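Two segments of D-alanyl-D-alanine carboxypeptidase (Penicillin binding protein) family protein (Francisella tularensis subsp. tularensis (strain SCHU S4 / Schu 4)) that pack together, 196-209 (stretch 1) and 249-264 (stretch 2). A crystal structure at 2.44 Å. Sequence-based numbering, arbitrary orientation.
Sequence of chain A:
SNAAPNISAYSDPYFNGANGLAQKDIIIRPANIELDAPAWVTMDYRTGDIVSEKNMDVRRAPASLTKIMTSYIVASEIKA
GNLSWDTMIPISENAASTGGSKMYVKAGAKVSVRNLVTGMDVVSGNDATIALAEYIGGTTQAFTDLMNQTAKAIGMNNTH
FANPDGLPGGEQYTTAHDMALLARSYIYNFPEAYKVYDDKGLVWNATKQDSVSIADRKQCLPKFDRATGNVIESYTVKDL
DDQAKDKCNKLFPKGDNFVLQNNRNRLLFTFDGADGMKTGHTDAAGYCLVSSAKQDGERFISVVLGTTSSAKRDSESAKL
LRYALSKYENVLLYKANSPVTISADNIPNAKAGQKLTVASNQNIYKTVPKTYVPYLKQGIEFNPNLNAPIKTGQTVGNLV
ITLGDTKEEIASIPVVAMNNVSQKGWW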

# COMPACT_ATOMS: atom_id res chain seq x y z
N VAL A 196 -3.08 3.35 12.05
CA VAL A 196 -4.44 3.81 12.33
C VAL A 196 -5.44 3.15 11.39
O VAL A 196 -6.60 2.94 11.76
CB VAL A 196 -4.51 5.35 12.23
CG1 VAL A 196 -5.91 5.85 12.57
CG2 VAL A 196 -3.48 5.99 13.13
N TYR A 197 -5.01 2.79 10.18
CA TYR A 197 -5.94 2.22 9.21
C TYR A 197 -6.43 0.84 9.62
O TYR A 197 -7.42 0.36 9.06
CB TYR A 197 -5.28 2.16 7.83
CG TYR A 197 -5.15 3.51 7.18
CD1 TYR A 197 -6.26 4.16 6.66
CD2 TYR A 197 -3.92 4.15 7.09
CE1 TYR A 197 -6.16 5.40 6.06
CE2 TYR A 197 -3.80 5.40 6.49
CZ TYR A 197 -4.93 6.02 5.98
OH TYR A 197 -4.83 7.25 5.38
N ASP A 198 -5.78 0.19 10.59
CA ASP A 198 -6.22 -1.10 11.07
C ASP A 198 -7.26 -1.00 12.19
O ASP A 198 -7.74 -2.03 12.66
CB ASP A 198 -5.01 -1.92 11.56
CG ASP A 198 -5.32 -3.40 11.70
OD1 ASP A 198 -5.91 -3.99 10.77
OD2 ASP A 198 -4.96 -3.99 12.75
N ASP A 199 -7.62 0.22 12.61
CA ASP A 199 -8.64 0.38 13.64
C ASP A 199 -9.98 -0.16 13.16
O ASP A 199 -10.45 0.17 12.07
CB ASP A 199 -8.79 1.86 14.02
CG ASP A 199 -7.61 2.39 14.82
OD1 ASP A 199 -6.63 1.64 15.02
OD2 ASP A 199 -7.68 3.55 15.26
N LYS A 200 -10.60 -1.00 14.00
CA LYS A 200 -11.87 -1.62 13.62
C LYS A 200 -13.01 -0.60 13.63
O LYS A 200 -13.98 -0.76 12.87
CB LYS A 200 -12.19 -2.78 14.56
CG LYS A 200 -11.09 -3.83 14.66
CD LYS A 200 -11.03 -4.71 13.43
CE LYS A 200 -9.67 -4.63 12.76
NZ LYS A 200 -8.56 -4.87 13.72
N GLY A 201 -12.92 0.43 14.45
CA GLY A 201 -13.98 1.41 14.52
C GLY A 201 -13.58 2.58 15.39
O GLY A 201 -12.43 2.71 15.82
N LEU A 202 -14.56 3.44 15.66
CA LEU A 202 -14.35 4.66 16.44
C LEU A 202 -15.47 4.81 17.46
O LEU A 202 -16.64 4.93 17.09
CB LEU A 202 -14.28 5.89 15.54
CG LEU A 202 -14.25 7.25 16.25
CD1 LEU A 202 -13.03 7.38 17.15
CD2 LEU A 202 -14.31 8.39 15.24
N VAL A 203 -15.10 4.80 18.74
CA VAL A 203 -16.02 5.09 19.84
C VAL A 203 -15.79 6.55 20.22
O VAL A 203 -14.76 6.89 20.80
CB VAL A 203 -15.79 4.16 21.04
CG1 VAL A 203 -16.83 4.43 22.12
CG2 VAL A 203 -15.82 2.70 20.59
N TRP A 204 -16.76 7.41 19.89
CA TRP A 204 -16.57 8.85 19.92
C TRP A 204 -17.55 9.49 20.89
O TRP A 204 -18.76 9.37 20.73
CB TRP A 204 -16.75 9.43 18.51
CG TRP A 204 -16.75 10.92 18.42
CD1 TRP A 204 -17.83 11.71 18.14
CD2 TRP A 204 -15.63 11.80 18.57
NE1 TRP A 204 -17.45 13.04 18.12
CE2 TRP A 204 -16.11 13.12 18.38
CE3 TRP A 204 -14.28 11.61 18.85
CZ2 TRP A 204 -15.28 14.23 18.47
CZ3 TRP A 204 -13.45 12.72 18.94
CH2 TRP A 204 -13.95 14.01 18.75
N ASN A 205 -17.01 10.17 21.91
CA ASN A 205 -17.82 10.93 22.86
C ASN A 205 -18.03 12.32 22.27
O ASN A 205 -17.15 13.18 22.34
CB ASN A 205 -17.13 11.01 24.22
CG ASN A 205 -18.03 11.60 25.30
OD1 ASN A 205 -18.97 12.35 25.02
ND2 ASN A 205 -17.75 11.25 26.56
N ALA A 206 -19.21 12.54 21.68
CA ALA A 206 -19.49 13.83 21.06
C ALA A 206 -19.66 14.93 22.10
O ALA A 206 -19.45 16.11 21.78
CB ALA A 206 -20.73 13.73 20.17
N THR A 207 -20.04 14.58 23.33
CA THR A 207 -20.21 15.60 24.36
C THR A 207 -18.87 16.20 24.76
O THR A 207 -18.69 17.42 24.71
CB THR A 207 -20.92 15.00 25.58
OG1 THR A 207 -22.28 14.68 25.24
CG2 THR A 207 -20.91 15.99 26.74
N LYS A 208 -17.92 15.36 25.16
CA LYS A 208 -16.58 15.82 25.52
C LYS A 208 -15.70 16.09 24.32
O LYS A 208 -14.63 16.69 24.49
CB LYS A 208 -15.90 14.79 26.43
CG LYS A 208 -16.25 14.91 27.90
CD LYS A 208 -16.28 13.54 28.56
CE LYS A 208 -16.03 13.62 30.06
NZ LYS A 208 -14.59 13.41 30.39
N GLN A 209 -16.10 15.66 23.13
CA GLN A 209 -15.28 15.74 21.92
C GLN A 209 -13.95 15.03 22.13
O GLN A 209 -12.86 15.61 22.04
CB GLN A 209 -15.08 17.20 21.49
CG GLN A 209 -16.35 17.88 20.98
CD GLN A 209 -16.70 17.47 19.57
OE1 GLN A 209 -16.09 17.94 18.61
NE2 GLN A 209 -17.67 16.58 19.42
N ASN A 249 -17.19 4.94 34.75
CA ASN A 249 -18.02 6.12 34.96
C ASN A 249 -17.38 7.38 34.40
O ASN A 249 -18.09 8.30 33.98
CB ASN A 249 -18.30 6.30 36.46
CG ASN A 249 -19.36 5.34 36.96
OD1 ASN A 249 -19.10 4.49 37.81
ND2 ASN A 249 -20.58 5.49 36.46
N LYS A 250 -16.04 7.44 34.37
CA LYS A 250 -15.35 8.60 33.82
C LYS A 250 -15.29 8.56 32.30
O LYS A 250 -15.47 9.59 31.64
CB LYS A 250 -13.94 8.70 34.40
CG LYS A 250 -13.16 9.92 33.92
CD LYS A 250 -11.68 9.79 34.24
CE LYS A 250 -11.42 9.81 35.74
NZ LYS A 250 -11.48 11.19 36.30
N LEU A 251 -15.03 7.38 31.72
CA LEU A 251 -14.95 7.26 30.27
C LEU A 251 -16.32 7.28 29.61
O LEU A 251 -16.45 7.77 28.49
CB LEU A 251 -14.21 5.97 29.90
CG LEU A 251 -12.76 5.86 30.37
CD1 LEU A 251 -12.21 4.47 30.09
CD2 LEU A 251 -11.90 6.93 29.72
N PHE A 252 -17.33 6.75 30.29
CA PHE A 252 -18.71 6.74 29.79
C PHE A 252 -19.60 7.35 30.86
O PHE A 252 -20.25 6.62 31.62
CB PHE A 252 -19.17 5.33 29.43
CG PHE A 252 -18.32 4.65 28.40
CD1 PHE A 252 -18.54 4.87 27.05
CD2 PHE A 252 -17.31 3.78 28.78
CE1 PHE A 252 -17.76 4.23 26.09
CE2 PHE A 252 -16.52 3.15 27.83
CZ PHE A 252 -16.75 3.38 26.49
N PRO A 253 -19.64 8.68 30.95
CA PRO A 253 -20.51 9.32 31.96
C PRO A 253 -21.98 9.02 31.72
O PRO A 253 -22.31 8.23 30.83
CB PRO A 253 -20.21 10.82 31.78
CG PRO A 253 -18.87 10.86 31.10
CD PRO A 253 -18.84 9.67 30.21
N LYS A 254 -22.87 9.62 32.49
CA LYS A 254 -24.31 9.40 32.34
C LYS A 254 -24.92 10.57 31.59
O LYS A 254 -24.92 11.70 32.08
CB LYS A 254 -24.98 9.20 33.70
CG LYS A 254 -24.57 7.90 34.39
CD LYS A 254 -25.44 7.57 35.60
CE LYS A 254 -24.88 8.18 36.88
NZ LYS A 254 -25.22 7.34 38.06
N GLY A 255 -25.45 10.29 30.39
CA GLY A 255 -26.07 11.31 29.57
C GLY A 255 -25.20 11.84 28.45
O GLY A 255 -25.70 12.60 27.61
N ASP A 256 -23.92 11.47 28.41
CA ASP A 256 -23.04 11.92 27.34
C ASP A 256 -23.43 11.28 26.02
O ASP A 256 -23.76 10.10 25.95
CB ASP A 256 -21.59 11.58 27.69
CG ASP A 256 -20.97 12.57 28.65
OD1 ASP A 256 -19.91 13.14 28.31
OD2 ASP A 256 -21.56 12.82 29.72
N ASN A 257 -23.39 12.07 24.95
CA ASN A 257 -23.76 11.59 23.63
C ASN A 257 -22.58 10.90 22.97
O ASN A 257 -21.49 11.48 22.89
CB ASN A 257 -24.27 12.73 22.75
CG ASN A 257 -24.68 12.25 21.38
OD1 ASN A 257 -25.74 11.66 21.20
ND2 ASN A 257 -23.84 12.51 20.38
N PHE A 258 -22.80 9.69 22.49
CA PHE A 258 -21.76 8.89 21.85
C PHE A 258 -22.19 8.50 20.44
O PHE A 258 -23.35 8.12 20.22
CB PHE A 258 -21.45 7.64 22.66
CG PHE A 258 -20.36 7.82 23.68
CD1 PHE A 258 -20.63 8.41 24.91
CD2 PHE A 258 -19.07 7.40 23.42
CE1 PHE A 258 -19.64 8.57 25.85
CE2 PHE A 258 -18.07 7.56 24.36
CZ PHE A 258 -18.36 8.14 25.58
N VAL A 259 -21.26 8.59 19.50
CA VAL A 259 -21.43 8.09 18.14
C VAL A 259 -20.49 6.91 17.96
O VAL A 259 -19.30 6.99 18.32
CB VAL A 259 -21.16 9.18 17.09
CG1 VAL A 259 -21.36 8.62 15.70
CG2 VAL A 259 -22.06 10.38 17.33
N LEU A 260 -21.01 5.81 17.43
CA LEU A 260 -20.26 4.57 17.26
C LEU A 260 -20.30 4.18 15.79
O LEU A 260 -21.38 3.99 15.23
CB LEU A 260 -20.85 3.46 18.13
CG LEU A 260 -20.97 3.80 19.62
CD1 LEU A 260 -22.30 3.32 20.17
CD2 LEU A 260 -19.82 3.20 20.40
N GLN A 261 -19.12 4.08 15.17
CA GLN A 261 -19.03 3.73 13.76
C GLN A 261 -17.93 2.70 13.56
O GLN A 261 -16.89 2.76 14.21
CB GLN A 261 -18.74 4.96 12.89
CG GLN A 261 -19.46 6.22 13.32
CD GLN A 261 -19.46 7.27 12.24
OE1 GLN A 261 -19.88 7.01 11.11
NE2 GLN A 261 -18.97 8.46 12.56
N ASN A 262 -18.18 1.77 12.65
CA ASN A 262 -17.17 0.80 12.25
C ASN A 262 -16.35 1.35 11.09
O ASN A 262 -16.81 2.18 10.31
CB ASN A 262 -17.81 -0.52 11.83
CG ASN A 262 -18.48 -1.24 12.97
OD1 ASN A 262 -17.81 -1.77 13.86
ND2 ASN A 262 -19.80 -1.27 12.96
N ASN A 263 -15.11 0.86 10.99
CA ASN A 263 -14.35 1.02 9.76
C ASN A 263 -15.04 0.25 8.65
O ASN A 263 -15.32 -0.94 8.79
CB ASN A 263 -12.92 0.52 9.96
CG ASN A 263 -12.00 0.89 8.81
OD1 ASN A 263 -12.43 1.05 7.67
ND2 ASN A 263 -10.71 1.02 9.11
N ARG A 264 -15.33 0.93 7.55
CA ARG A 264 -16.08 0.33 6.46
C ARG A 264 -15.20 -0.44 5.49
O ARG A 264 -15.70 -0.88 4.44
CB ARG A 264 -16.89 1.40 5.72
CG ARG A 264 -18.16 1.76 6.48
CD ARG A 264 -19.08 2.68 5.71
NE ARG A 264 -19.52 2.12 4.44
CZ ARG A 264 -20.31 2.78 3.59
NH1 ARG A 264 -20.68 2.22 2.45
NH2 ARG A 264 -20.71 4.01 3.89

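Two β-strands need only their backbones to pair, but the ends of the ladder, where the regular bonding stops, are often secured by side chains. This carboxypeptidase family protein offers a compact example. Strand 201-205 runs antiparallel to strand 258-262, and the two stretches together bury 833 Å². Paired bonds form at Leu-202 with Gln-261 (Leu-202 N to Gln-261 O, 2.8 Å; Gln-261 N to Leu-202 O, 3.2 Å) and at Trp-204 with Val-259 (Trp-204 N to Val-259 O, 3.0 Å; Val-259 N to Trp-204 O, 2.9 Å).

Three residues of stretch 1 and stretch 2 cover the most surface: Asn-263, Val-203 and Asn-205. Asn-263 closes one end. Its backbone N donates to Lys-200 O at 2.7 Å, and its side chain extends the ladder beyond the strand, ND2 reaching Asp-199 O at 3.1 Å. Beside it the chains draw close, and Gly-201 CA lies 3.2 Å from Gln-261 O; a β-carbon on Gly-201 would clash with that oxygen.

Val-203 supplies the apolar centre. Its CG1 meets Leu-260 CD2 at 3.7 Å, Phe-258 CD2 at 3.9 Å and, at the ring edge, Phe-252 CE1 at 4.1 Å, a cluster held by shape and the exclusion of water.

At the other end, Asn-205 serves both chemistries. Its CA sits over the face of the Phe-258 ring, 3.8 Å from the centroid, in a CH-π contact, while ND2 makes a weak hydrogen bond to Asp-256 OD1 at 3.4 Å. Its OD1 accepts from Lys-208 N at 3.2 Å, bracing the turn that follows. There Ala-206 N donates to Asn-257 O at 2.8 Å, and Asn-257 N returns a nearly linear bond to Thr-207 OG1 at 2.9 Å, a side-chain oxygen taking the place of a backbone carbonyl.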